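Local coordinates for ABC transporter substrate-binding protein (Pseudomonas aeruginosa, PDB 6R6K), which probably captures ferrous iron in the periplasm and hands it to an ABC transporter, as a substrate-binding protein that undergoes large conformational changes on iron binding, at residues A[173-178]-A[189-194]; A[11-16]-A[60-65]; A[160-165]-A[268-273]; A[210-215]-A[238-243]. All coordinates share one frame; numbering follows the deposited sequence. Where two conformers were deposited one is given.

Contact 1: residues A[173-178]-A[189-194]; sequences VATIGG and LEVTAV. Unlike the reference sequence in segment 173-178: G177 (reference His). With EDO (1,2-ethanediol), chain Y.
With chi1 at -62°, V173 places its CG2 methyl in the gap between its own backbone N and carbonyl carbon, while L189, whose CG lies anti to its carbonyl carbon, brings branch CD2 up to it; V173 CG2 and L189 CD2 meet at 3.9 Å. Both residues belong to a beta-alpha-beta unit formed by strand 172-176, helix 181-186 and strand 190-195, whose two strands run parallel at the margin of a four-stranded sheet. The axes of segments 173-176 and 190-194 lie 45° apart, and the register slips by one residue between the V173-V191 and T175-V194 bridges: a beta bulge, in which T192 takes up helical backbone angles. Before the slip, V173 N donates to E190 O at 2.9 Å and V173 O receives T192 N at 2.8 Å; T192 OG1 adds a weak bond to that oxygen. Beyond it, T175 N reaches A193 O at 3.2 Å. CB-branched residues suit this extended backbone, and V173, V191, T175 and V194 share one face, where L184 of helix 181-186 packs on T175. The T175 side chain divides its work: it crosses V191 at about a right angle, T175 CG2 meeting V191 CG1 at 3.8 Å, whereas chi1 of 75° turns OG1 past V194 CB to donate to G177 O at 2.7 Å, tying down the turn after the strand. G177 replaces the reference histidine, evidently the engineered position. One residue on, G178 N makes a nearly straight 3.2 Å bond to O2 of a bound ethanediol.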
loop_
_atom_site.group_PDB
_atom_site.type_symbol
_atom_site.label_atom_id
_atom_site.label_comp_id
_atom_site.label_asym_id
_atom_site.label_seq_id
_atom_site.Cartn_x
_atom_site.Cartn_y
_atom_site.Cartn_z
ATOM N N VAL A 173 -1.138 -14.064 14.833
ATOM C CA VAL A 173 -1.651 -12.710 15.048
ATOM C C VAL A 173 -3.101 -12.636 14.567
ATOM O O VAL A 173 -3.618 -13.616 14.041
ATOM C CB VAL A 173 -0.766 -11.593 14.390
ATOM C CG1 VAL A 173 0.639 -11.561 14.977
ATOM C CG2 VAL A 173 -0.740 -11.685 12.852
ATOM N N ALA A 174 -3.739 -11.475 14.721
ATOM C CA ALA A 174 -5.086 -11.210 14.230
ATOM C C ALA A 174 -5.074 -9.790 13.653
ATOM O O ALA A 174 -4.096 -9.049 13.857
ATOM C CB ALA A 174 -6.107 -11.332 15.364
ATOM N N THR A 175 -6.120 -9.429 12.883
ATOM C CA THR A 175 -6.210 -8.089 12.299
ATOM C C THR A 175 -7.584 -7.449 12.442
ATOM O O THR A 175 -8.590 -8.142 12.568
ATOM C CB THR A 175 -5.827 -8.068 10.794
ATOM O OG1 THR A 175 -6.891 -8.617 10.011
ATOM C CG2 THR A 175 -4.505 -8.734 10.491
ATOM N N ILE A 176 -7.614 -6.119 12.335
ATOM C CA ILE A 176 -8.838 -5.341 12.218
ATOM C C ILE A 176 -8.697 -4.882 10.774
ATOM O O ILE A 176 -7.778 -4.122 10.455
ATOM C CB ILE A 176 -8.991 -4.188 13.271
ATOM C CG1 ILE A 176 -9.117 -4.776 14.700
ATOM C CG2 ILE A 176 -10.218 -3.331 12.951
ATOM C CD1 ILE A 176 -9.104 -3.767 15.885
ATOM N N GLY A 177 -9.485 -5.487 9.898
ATOM C CA GLY A 177 -9.431 -5.235 8.467
ATOM C C GLY A 177 -8.309 -5.982 7.750
ATOM O O GLY A 177 -7.438 -6.579 8.381
ATOM N N GLY A 178 -8.272 -5.865 6.442
ATOM C CA GLY A 178 -7.248 -6.545 5.655
ATOM C C GLY A 178 -6.308 -5.654 4.879
ATOM O O GLY A 178 -5.799 -6.071 3.852
ATOM N N LEU A 189 3.379 -14.201 8.665
ATOM C CA LEU A 189 2.505 -14.060 9.825
ATOM C C LEU A 189 1.189 -14.759 9.533
ATOM O O LEU A 189 0.637 -14.604 8.429
ATOM C CB LEU A 189 2.281 -12.586 10.185
ATOM C CG LEU A 189 3.391 -11.906 10.979
ATOM C CD1 LEU A 189 4.504 -11.390 10.058
ATOM C CD2 LEU A 189 2.848 -10.748 11.714
ATOM N N GLU A 190 0.724 -15.559 10.522
ATOM C CA GLU A 190 -0.497 -16.370 10.472
ATOM C C GLU A 190 -1.653 -15.598 11.084
ATOM O O GLU A 190 -1.686 -15.404 12.296
ATOM C CB GLU A 190 -0.318 -17.731 11.201
ATOM C CG GLU A 190 0.923 -18.541 10.819
ATOM C CD GLU A 190 1.055 -19.107 9.408
ATOM O OE1 GLU A 190 0.037 -19.174 8.680
ATOM O OE2 GLU A 190 2.188 -19.496 9.036
ATOM N N VAL A 191 -2.599 -15.171 10.244
ATOM C CA VAL A 191 -3.770 -14.409 10.669
ATOM C C VAL A 191 -4.888 -15.379 11.146
ATOM O O VAL A 191 -5.551 -16.040 10.334
ATOM C CB VAL A 191 -4.239 -13.356 9.612
ATOM C CG1 VAL A 191 -5.319 -12.459 10.185
ATOM C CG2 VAL A 191 -3.077 -12.490 9.112
ATOM N N THR A 192 -5.035 -15.469 12.486
ATOM C CA THR A 192 -5.981 -16.274 13.278
ATOM C C THR A 192 -7.442 -15.937 12.956
ATOM O O THR A 192 -8.262 -16.843 12.785
ATOM C CB THR A 192 -5.633 -16.068 14.773
ATOM O OG1 THR A 192 -4.378 -16.690 15.019
ATOM C CG2 THR A 192 -6.679 -16.611 15.742
ATOM N N ALA A 193 -7.762 -14.632 12.911
ATOM C CA ALA A 193 -9.089 -14.068 12.634
ATOM C C ALA A 193 -8.968 -12.647 12.148
ATOM O O ALA A 193 -7.969 -11.976 12.423
ATOM C CB ALA A 193 -9.940 -14.088 13.891
ATOM N N VAL A 194 -9.974 -12.199 11.394
ATOM C CA VAL A 194 -10.074 -10.825 10.899
ATOM C C VAL A 194 -11.348 -10.200 11.482
ATOM O O VAL A 194 -12.473 -10.632 11.190
ATOM C CB VAL A 194 -9.889 -10.584 9.369
ATOM C CG1 VAL A 194 -10.486 -11.694 8.510
ATOM C CG2 VAL A 194 -10.405 -9.207 8.943
HETATM C C1 EDO Y . -12.272 -3.893 3.319
HETATM O O1 EDO Y . -13.672 -3.843 3.018
HETATM C C2 EDO Y . -12.009 -3.714 4.853
HETATM O O2 EDO Y . -10.758 -4.298 5.191
#

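Contact 2: residues A[11-16]-A[60-65]; sequences ITLHPY and VLNGVG. With EDO (1,2-ethanediol), chain K; EDO (1,2-ethanediol), chain Z.
The phenol ring of Y16 and the side-chain amide of N62 stand almost perpendicular, their planes 85° apart, and N62 ND2 donates to Y16 OH at 2.8 Å. The hydroxyl sits slightly off the amide plane, while N62 CB lies 3.9 Å from Y16 CZ and N62 N stands over a face of the ring. Swinging CG anti to the backbone N (chi1 164°) is what carries the N62 amide to the phenol. Its second N-H is given to P110 O, and Y16 OH also bonds Q122 NE2, which leaves this buried polar pair gripped from several directions. At Y16 CD1, V60 CG1 comes in obliquely at 4.0 Å; the valine's short, forked side chain fits beside the ring. The two segments leave neighbouring parallel strands, 7-11 and 58-61, at their C-terminal ends, the edge of an alpha/beta sheet where loops and helix starts gather. There T12 serves two environments: its CG2 methyl leans on L61 CD2 at 4.1 Å, while its OG1 hydrogen-bonds D67 OD2, part of a carboxylate that also takes N62 N on OD2 and G63 N on OD1. N62 further shapes its own loop as an Asx turn, OD1 accepting from V64 N at 3.3 Å with the donor well above the carbonyl plane.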
loop_
_atom_site.group_PDB
_atom_site.type_symbol
_atom_site.label_atom_id
_atom_site.label_comp_id
_atom_site.label_asym_id
_atom_site.label_seq_id
_atom_site.Cartn_x
_atom_site.Cartn_y
_atom_site.Cartn_z
ATOM N N ILE A 11 1.147 9.417 -12.268
ATOM C CA ILE A 11 1.085 8.480 -11.145
ATOM C C ILE A 11 -0.163 8.764 -10.307
ATOM O O ILE A 11 -0.728 9.855 -10.349
ATOM C CB ILE A 11 2.379 8.314 -10.286
ATOM C CG1 ILE A 11 2.808 9.635 -9.569
ATOM C CG2 ILE A 11 3.523 7.692 -11.102
ATOM C CD1 ILE A 11 2.192 9.829 -8.079
ATOM N N THR A 12 -0.609 7.748 -9.578
ATOM C CA THR A 12 -1.833 7.857 -8.807
ATOM C C THR A 12 -1.547 7.874 -7.312
ATOM O O THR A 12 -1.714 8.909 -6.691
ATOM C CB THR A 12 -2.829 6.762 -9.251
ATOM O OG1 THR A 12 -2.230 5.473 -8.996
ATOM C CG2 THR A 12 -3.200 6.866 -10.762
ATOM N N LEU A 13 -1.091 6.757 -6.745
ATOM C CA LEU A 13 -0.816 6.620 -5.329
ATOM C C LEU A 13 0.644 6.860 -5.043
ATOM O O LEU A 13 1.478 6.634 -5.919
ATOM C CB LEU A 13 -1.251 5.222 -4.821
ATOM C CG LEU A 13 -2.693 4.761 -5.144
ATOM C CD1 LEU A 13 -2.904 3.288 -4.781
ATOM C CD2 LEU A 13 -3.718 5.616 -4.460
ATOM N N HIS A 14 0.960 7.295 -3.797
ATOM C CA HIS A 14 2.308 7.609 -3.331
ATOM C C HIS A 14 3.343 6.525 -3.652
ATOM O O HIS A 14 4.413 6.924 -4.119
ATOM C CB HIS A 14 2.349 7.985 -1.829
ATOM C CG HIS A 14 1.808 9.346 -1.527
ATOM N ND1 HIS A 14 0.456 9.567 -1.361
ATOM C CD2 HIS A 14 2.459 10.492 -1.262
ATOM C CE1 HIS A 14 0.322 10.848 -1.067
ATOM N NE2 HIS A 14 1.497 11.439 -0.982
ATOM N N PRO A 15 3.103 5.189 -3.420
ATOM C CA PRO A 15 4.154 4.202 -3.737
ATOM C C PRO A 15 4.650 4.222 -5.189
ATOM O O PRO A 15 5.830 4.049 -5.428
ATOM C CB PRO A 15 3.484 2.865 -3.354
ATOM C CG PRO A 15 2.498 3.256 -2.275
ATOM C CD PRO A 15 1.928 4.513 -2.814
ATOM N N TYR A 16 3.757 4.472 -6.145
ATOM C CA TYR A 16 4.052 4.535 -7.566
ATOM C C TYR A 16 4.945 5.725 -7.922
ATOM O O TYR A 16 5.753 5.607 -8.842
ATOM C CB TYR A 16 2.759 4.470 -8.407
ATOM C CG TYR A 16 1.998 3.192 -8.124
ATOM C CD1 TYR A 16 2.291 2.015 -8.815
ATOM C CD2 TYR A 16 1.102 3.116 -7.057
ATOM C CE1 TYR A 16 1.672 0.811 -8.480
ATOM C CE2 TYR A 16 0.544 1.902 -6.664
ATOM C CZ TYR A 16 0.835 0.752 -7.376
ATOM O OH TYR A 16 0.211 -0.405 -6.999
ATOM N N VAL A 60 0.828 5.448 -14.990
ATOM C CA VAL A 60 1.056 4.183 -14.280
ATOM C C VAL A 60 -0.152 3.944 -13.340
ATOM O O VAL A 60 -0.552 4.831 -12.587
ATOM C CB VAL A 60 2.404 4.125 -13.530
ATOM C CG1 VAL A 60 2.501 2.877 -12.678
ATOM C CG2 VAL A 60 3.577 4.228 -14.497
ATOM N N LEU A 61 -0.772 2.773 -13.447
ATOM C CA LEU A 61 -1.934 2.445 -12.625
ATOM C C LEU A 61 -1.680 1.284 -11.678
ATOM O O LEU A 61 -0.986 0.335 -12.032
ATOM C CB LEU A 61 -3.136 2.084 -13.533
ATOM C CG LEU A 61 -3.688 3.195 -14.460
ATOM C CD1 LEU A 61 -4.631 2.629 -15.458
ATOM C CD2 LEU A 61 -4.386 4.291 -13.666
ATOM N N ASN A 62 -2.313 1.330 -10.494
ATOM C CA ASN A 62 -2.372 0.221 -9.546
ATOM C C ASN A 62 -3.336 -0.762 -10.287
ATOM O O ASN A 62 -2.990 -1.922 -10.501
ATOM C CB ASN A 62 -2.934 0.709 -8.193
ATOM C CG ASN A 62 -3.383 -0.394 -7.278
ATOM O OD1 ASN A 62 -4.539 -0.796 -7.320
ATOM N ND2 ASN A 62 -2.489 -0.912 -6.418
ATOM N N GLY A 63 -4.462 -0.232 -10.778
ATOM C CA GLY A 63 -5.431 -0.929 -11.621
ATOM C C GLY A 63 -6.150 -2.131 -11.056
ATOM O O GLY A 63 -6.726 -2.897 -11.829
ATOM N N VAL A 64 -6.145 -2.323 -9.720
ATOM C CA VAL A 64 -6.788 -3.499 -9.114
ATOM C C VAL A 64 -7.714 -3.061 -7.946
ATOM O O VAL A 64 -8.033 -3.860 -7.050
ATOM C CB VAL A 64 -5.775 -4.651 -8.748
ATOM C CG1 VAL A 64 -5.146 -5.274 -10.000
ATOM C CG2 VAL A 64 -4.682 -4.194 -7.783
ATOM N N GLY A 65 -8.167 -1.801 -8.014
ATOM C CA GLY A 65 -9.067 -1.195 -7.029
ATOM C C GLY A 65 -8.468 -0.075 -6.210
ATOM O O GLY A 65 -9.154 0.487 -5.357
HETATM C C1 EDO K . -4.991 -3.998 -14.362
HETATM O O1 EDO K . -6.390 -3.729 -14.403
HETATM C C2 EDO K . -4.752 -5.424 -13.811
HETATM O O2 EDO K . -3.376 -5.644 -13.649
HETATM C C1 EDO Z . -13.189 -1.346 -5.533
HETATM O O1 EDO Z . -12.597 -1.659 -6.793
HETATM C C2 EDO Z . -12.360 -0.281 -4.744
HETATM O O2 EDO Z . -11.214 -0.870 -4.124
#

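Contact 3: residues A[160-165]-A[268-273]; sequences LARLNK and NLDTVV
R162 reaches across to D270 through a salt bridge, NH2 donating to OD1 at 2.9 Å. The carboxylate oxygen lies at the edge of the guanidinium, close to its plane, although the two planar groups themselves are turned 66° apart, making this a single-oxygen rather than a side-by-side pairing. V273 lies over one face of the same guanidinium: its CG1 is 3.5 Å from R162 NH1, and the two side chains cross at about a right angle. V273 splits its methyls between two neighbours, since chi1 of 169° sets CG1 anti to the backbone N and leaves CG2 beside that N, 3.8 Å from L163 CD2. A valine fits here because its short, forked side chain touches both residues at once, and leucine at 163 is long enough to reach it from a CB that does not aim straight across.

A bend at chi3 of R162 turns the guanidinium onto V273 and D270; D158, one turn earlier, adds only a long, weak ion pair to NH2. Arginine suits this partly exposed margin, its aliphatic stem packing against V273 while the charged end meets an exposed aspartate. Deeper in, L163 rests on F171, V272 on L183 of helix 181-186, and L269 on L155 and A159 of the helix that carries R162. The two helix segments run nearly parallel, 6° apart with axes 10.1 Å from each other. Helix 138-164 follows the first parallel sheet and precedes the second in the chain, consistent with the long lobe-linking helix of this metal-binding family, and helix 260-278 packs along its final turns.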
loop_
_atom_site.group_PDB
_atom_site.type_symbol
_atom_site.label_atom_id
_atom_site.label_comp_id
_atom_site.label_asym_id
_atom_site.label_seq_id
_atom_site.Cartn_x
_atom_site.Cartn_y
_atom_site.Cartn_z
ATOM N N LEU A 160 13.161 -10.335 7.610
ATOM C CA LEU A 160 13.033 -11.789 7.660
ATOM C C LEU A 160 14.076 -12.398 8.599
ATOM O O LEU A 160 13.745 -13.307 9.366
ATOM C CB LEU A 160 13.094 -12.421 6.259
ATOM C CG LEU A 160 11.836 -12.338 5.403
ATOM C CD1 LEU A 160 12.102 -12.853 4.026
ATOM C CD2 LEU A 160 10.681 -13.117 6.009
ATOM N N ALA A 161 15.299 -11.826 8.615
ATOM C CA ALA A 161 16.385 -12.244 9.509
ATOM C C ALA A 161 16.055 -11.959 10.986
ATOM O O ALA A 161 16.384 -12.766 11.851
ATOM C CB ALA A 161 17.684 -11.558 9.117
ATOM N N ARG A 162 15.405 -10.830 11.268
ATOM C CA ARG A 162 15.027 -10.410 12.624
ATOM C C ARG A 162 13.856 -11.245 13.192
ATOM O O ARG A 162 13.777 -11.456 14.403
ATOM C CB ARG A 162 14.713 -8.912 12.646
ATOM C CG ARG A 162 15.959 -8.029 12.559
ATOM C CD ARG A 162 15.627 -6.608 12.144
ATOM N NE ARG A 162 14.917 -5.892 13.204
ATOM C CZ ARG A 162 14.194 -4.791 13.024
ATOM N NH1 ARG A 162 13.579 -4.219 14.053
ATOM N NH2 ARG A 162 14.072 -4.257 11.813
ATOM N N LEU A 163 12.965 -11.722 12.308
ATOM C CA LEU A 163 11.835 -12.585 12.642
ATOM C C LEU A 163 12.288 -14.052 12.784
ATOM O O LEU A 163 11.621 -14.831 13.463
ATOM C CB LEU A 163 10.696 -12.443 11.606
ATOM C CG LEU A 163 10.012 -11.062 11.534
ATOM C CD1 LEU A 163 9.060 -10.956 10.346
ATOM C CD2 LEU A 163 9.288 -10.730 12.832
ATOM N N ASN A 164 13.438 -14.413 12.184
ATOM C CA ASN A 164 14.019 -15.760 12.261
ATOM C C ASN A 164 14.390 -16.101 13.699
ATOM O O ASN A 164 14.373 -17.274 14.066
ATOM C CB ASN A 164 15.265 -15.869 11.387
ATOM C CG ASN A 164 15.067 -16.298 9.946
ATOM O OD1 ASN A 164 13.978 -16.227 9.338
ATOM N ND2 ASN A 164 16.160 -16.728 9.335
ATOM N N LYS A 165 14.718 -15.080 14.507
ATOM C CA LYS A 165 15.081 -15.199 15.922
ATOM C C LYS A 165 13.884 -15.637 16.806
ATOM O O LYS A 165 14.081 -16.288 17.840
ATOM C CB LYS A 165 15.616 -13.842 16.434
ATOM C CG LYS A 165 16.900 -13.350 15.758
ATOM C CD LYS A 165 17.022 -11.826 15.824
ATOM C CE LYS A 165 18.366 -11.364 16.335
ATOM N NZ LYS A 165 18.441 -11.391 17.822
ATOM N N ASN A 268 7.437 0.162 8.881
ATOM C CA ASN A 268 6.343 -0.804 8.989
ATOM C C ASN A 268 6.914 -2.129 9.387
ATOM O O ASN A 268 6.376 -2.788 10.262
ATOM C CB ASN A 268 5.607 -0.939 7.648
ATOM C CG ASN A 268 4.649 0.179 7.358
ATOM O OD1 ASN A 268 4.213 0.918 8.237
ATOM N ND2 ASN A 268 4.235 0.277 6.118
ATOM N N LEU A 269 8.014 -2.528 8.747
ATOM C CA LEU A 269 8.703 -3.779 9.072
ATOM C C LEU A 269 9.336 -3.739 10.474
ATOM O O LEU A 269 9.413 -4.776 11.118
ATOM C CB LEU A 269 9.686 -4.165 7.994
ATOM C CG LEU A 269 9.117 -4.280 6.567
ATOM C CD1 LEU A 269 10.222 -4.469 5.545
ATOM C CD2 LEU A 269 8.064 -5.348 6.460
ATOM N N ASP A 270 9.705 -2.538 10.971
ATOM C CA ASP A 270 10.235 -2.315 12.330
ATOM C C ASP A 270 9.138 -2.579 13.333
ATOM O O ASP A 270 9.413 -3.169 14.381
ATOM C CB ASP A 270 10.734 -0.868 12.535
ATOM C CG ASP A 270 12.163 -0.585 12.096
ATOM O OD1 ASP A 270 12.930 -1.557 11.886
ATOM O OD2 ASP A 270 12.516 0.611 11.964
ATOM N N THR A 271 7.900 -2.137 13.029
ATOM C CA THR A 271 6.727 -2.326 13.899
ATOM C C THR A 271 6.350 -3.801 13.967
ATOM O O THR A 271 6.158 -4.300 15.062
ATOM C CB THR A 271 5.558 -1.435 13.480
ATOM O OG1 THR A 271 6.030 -0.098 13.348
ATOM C CG2 THR A 271 4.398 -1.467 14.487
ATOM N N VAL A 272 6.271 -4.497 12.807
ATOM C CA VAL A 272 5.944 -5.927 12.735
ATOM C C VAL A 272 6.966 -6.741 13.558
ATOM O O VAL A 272 6.560 -7.576 14.364
ATOM C CB VAL A 272 5.808 -6.415 11.263
ATOM C CG1 VAL A 272 5.750 -7.943 11.178
ATOM C CG2 VAL A 272 4.580 -5.794 10.595
ATOM N N VAL A 273 8.278 -6.460 13.379
ATOM C CA VAL A 273 9.358 -7.125 14.098
ATOM C C VAL A 273 9.228 -6.864 15.614
ATOM O O VAL A 273 9.200 -7.831 16.387
ATOM C CB VAL A 273 10.748 -6.783 13.513
ATOM C CG1 VAL A 273 11.873 -7.253 14.423
ATOM C CG2 VAL A 273 10.909 -7.378 12.114
#

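Contact 4: residues A[210-215]-A[238-243]; sequences KTIDQL and QRESGV. With EDO (1,2-ethanediol), chain P.
I212 and S241 bring their CA atoms to 5.8 Å where helix 205-216 passes the C-terminal end of helix 231-241, whose last turn is closed by G242 N bonding Q238 O at 2.8 Å before G242 takes a positive phi and leaves the helix. Three side-chain meetings follow. I212 uses both branches on E240: CG2, held anti to its backbone N, lies 3.7 Å from E240 CB, and CD1 comes to 3.5 Å from OE1. The glutamate is exposed and can keep its carboxylate at the surface, where OE2 accepts from O2 of a bound ethanediol at 2.7 Å, while its stem covers the isoleucine. L215 CB approaches S241 OG at 3.9 Å; the small serine permits the close passage, and its hydroxyl is occupied by a hydrogen bond to I237 O one turn back. Past the glycine, V243 crosses L215 at about a right angle, CG2 to CD2 at 3.8 Å, a purely apolar meeting in the buried part of the interface. I212 and L215 also pack on I237 of helix 231-241, and L215 touches V195 of strand 190-195, so helix 205-216 packs on both that strand and the helix leading into strand 244-247.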
loop_
_atom_site.group_PDB
_atom_site.type_symbol
_atom_site.label_atom_id
_atom_site.label_comp_id
_atom_site.label_asym_id
_atom_site.label_seq_id
_atom_site.Cartn_x
_atom_site.Cartn_y
_atom_site.Cartn_z
ATOM N N LYS A 210 -18.188 -3.862 21.113
ATOM C CA LYS A 210 -18.242 -4.969 20.170
ATOM C C LYS A 210 -16.852 -5.388 19.696
ATOM O O LYS A 210 -16.581 -6.592 19.618
ATOM C CB LYS A 210 -19.181 -4.665 18.989
ATOM C CG LYS A 210 -19.740 -5.959 18.368
ATOM C CD LYS A 210 -20.361 -5.783 17.000
ATOM C CE LYS A 210 -20.786 -7.114 16.428
ATOM N NZ LYS A 210 -21.307 -6.978 15.045
ATOM N N THR A 211 -15.965 -4.400 19.408
ATOM C CA THR A 211 -14.580 -4.638 18.995
ATOM C C THR A 211 -13.805 -5.333 20.134
ATOM O O THR A 211 -13.152 -6.335 19.883
ATOM C CB THR A 211 -13.950 -3.326 18.501
ATOM O OG1 THR A 211 -14.684 -2.850 17.372
ATOM C CG2 THR A 211 -12.470 -3.469 18.130
ATOM N N ILE A 212 -13.905 -4.810 21.381
ATOM C CA ILE A 212 -13.256 -5.344 22.587
ATOM C C ILE A 212 -13.752 -6.790 22.869
ATOM O O ILE A 212 -12.937 -7.661 23.186
ATOM C CB ILE A 212 -13.400 -4.344 23.802
ATOM C CG1 ILE A 212 -12.506 -3.097 23.579
ATOM C CG2 ILE A 212 -13.068 -5.000 25.145
ATOM C CD1 ILE A 212 -12.760 -1.889 24.499
ATOM N N ASP A 213 -15.070 -7.046 22.689
ATOM C CA ASP A 213 -15.676 -8.373 22.857
ATOM C C ASP A 213 -15.109 -9.390 21.854
ATOM O O ASP A 213 -14.863 -10.539 22.221
ATOM C CB ASP A 213 -17.209 -8.305 22.723
ATOM C CG ASP A 213 -17.921 -7.669 23.893
ATOM O OD1 ASP A 213 -17.409 -7.779 25.027
ATOM O OD2 ASP A 213 -18.999 -7.066 23.678
ATOM N N GLN A 214 -14.885 -8.957 20.603
ATOM C CA GLN A 214 -14.343 -9.805 19.541
ATOM C C GLN A 214 -12.860 -10.120 19.788
ATOM O O GLN A 214 -12.376 -11.203 19.444
ATOM C CB GLN A 214 -14.524 -9.135 18.171
ATOM C CG GLN A 214 -15.954 -9.125 17.644
ATOM C CD GLN A 214 -16.041 -8.439 16.303
ATOM O OE1 GLN A 214 -15.941 -9.075 15.254
ATOM N NE2 GLN A 214 -16.207 -7.120 16.301
ATOM N N LEU A 215 -12.155 -9.167 20.400
ATOM C CA LEU A 215 -10.738 -9.236 20.709
ATOM C C LEU A 215 -10.409 -10.114 21.906
ATOM O O LEU A 215 -9.494 -10.925 21.801
ATOM C CB LEU A 215 -10.188 -7.812 20.880
ATOM C CG LEU A 215 -9.345 -7.226 19.725
ATOM C CD1 LEU A 215 -9.983 -7.438 18.372
ATOM C CD2 LEU A 215 -9.142 -5.756 19.933
ATOM N N GLN A 238 -6.532 -2.271 24.968
ATOM C CA GLN A 238 -5.463 -3.065 25.583
ATOM C C GLN A 238 -5.776 -3.470 27.029
ATOM O O GLN A 238 -5.664 -4.649 27.358
ATOM C CB GLN A 238 -4.102 -2.356 25.441
ATOM C CG GLN A 238 -3.682 -2.219 23.959
ATOM C CD GLN A 238 -2.401 -1.481 23.677
ATOM O OE1 GLN A 238 -1.852 -1.587 22.589
ATOM N NE2 GLN A 238 -1.886 -0.710 24.619
ATOM N N ARG A 239 -6.235 -2.521 27.870
ATOM C CA ARG A 239 -6.609 -2.780 29.250
ATOM C C ARG A 239 -7.838 -3.706 29.364
ATOM O O ARG A 239 -7.892 -4.549 30.265
ATOM C CB ARG A 239 -6.818 -1.445 30.018
ATOM C CG ARG A 239 -7.694 -1.512 31.280
ATOM C CD ARG A 239 -7.882 -0.189 32.050
ATOM N NE ARG A 239 -8.044 0.970 31.162
ATOM C CZ ARG A 239 -9.203 1.371 30.646
ATOM N NH1 ARG A 239 -10.328 0.717 30.928
ATOM N NH2 ARG A 239 -9.248 2.427 29.845
ATOM N N GLU A 240 -8.822 -3.556 28.470
ATOM C CA GLU A 240 -10.045 -4.356 28.570
ATOM C C GLU A 240 -9.962 -5.727 27.885
ATOM O O GLU A 240 -10.671 -6.641 28.307
ATOM C CB GLU A 240 -11.268 -3.566 28.080
ATOM C CG GLU A 240 -11.677 -2.435 29.016
ATOM C CD GLU A 240 -13.007 -1.767 28.731
ATOM O OE1 GLU A 240 -13.732 -2.234 27.826
ATOM O OE2 GLU A 240 -13.332 -0.779 29.429
ATOM N N SER A 241 -9.108 -5.888 26.862
ATOM C CA SER A 241 -9.012 -7.170 26.161
ATOM C C SER A 241 -7.651 -7.907 26.302
ATOM O O SER A 241 -7.550 -9.056 25.874
ATOM C CB SER A 241 -9.388 -7.008 24.692
ATOM O OG SER A 241 -8.416 -6.260 23.991
ATOM N N GLY A 242 -6.638 -7.253 26.874
ATOM C CA GLY A 242 -5.306 -7.833 27.055
ATOM C C GLY A 242 -4.454 -8.016 25.801
ATOM O O GLY A 242 -3.379 -8.628 25.862
ATOM N N VAL A 243 -4.944 -7.530 24.639
ATOM C CA VAL A 243 -4.238 -7.598 23.352
ATOM C C VAL A 243 -3.381 -6.309 23.245
ATOM O O VAL A 243 -3.588 -5.376 24.023
ATOM C CB VAL A 243 -5.192 -7.722 22.120
ATOM C CG1 VAL A 243 -6.181 -8.886 22.192
ATOM C CG2 VAL A 243 -5.891 -6.400 21.804
HETATM C C1 EDO P . -16.423 0.492 25.801
HETATM O O1 EDO P . -17.734 0.169 25.403
HETATM C C2 EDO P . -16.128 -0.233 27.121
HETATM O O2 EDO P . -15.112 0.474 27.822
#

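In the fold
Contacts 1, 3 and 4 belong to the half of the chain built on the sheet of strands 190-195, 172-176, 222-225 and 244-247, and both contact 1 and contact 4 are nested within the chain loop that contact 3 closes. Contact 1 is the common neighbour: L189 CD1 packs on V272 CG1 of contact 3 at 3.8 Å, and I176 CD1 lies 4.1 Å from T211 CG2 of contact 4. Contact 2 belongs to the other sheet, with its centre 25 Å from that of contact 1 and 35 Å from that of contact 4. Contacts 1 and 2 both include strand C-terminal ends, consistent with bordering the cleft where such proteins hold metal.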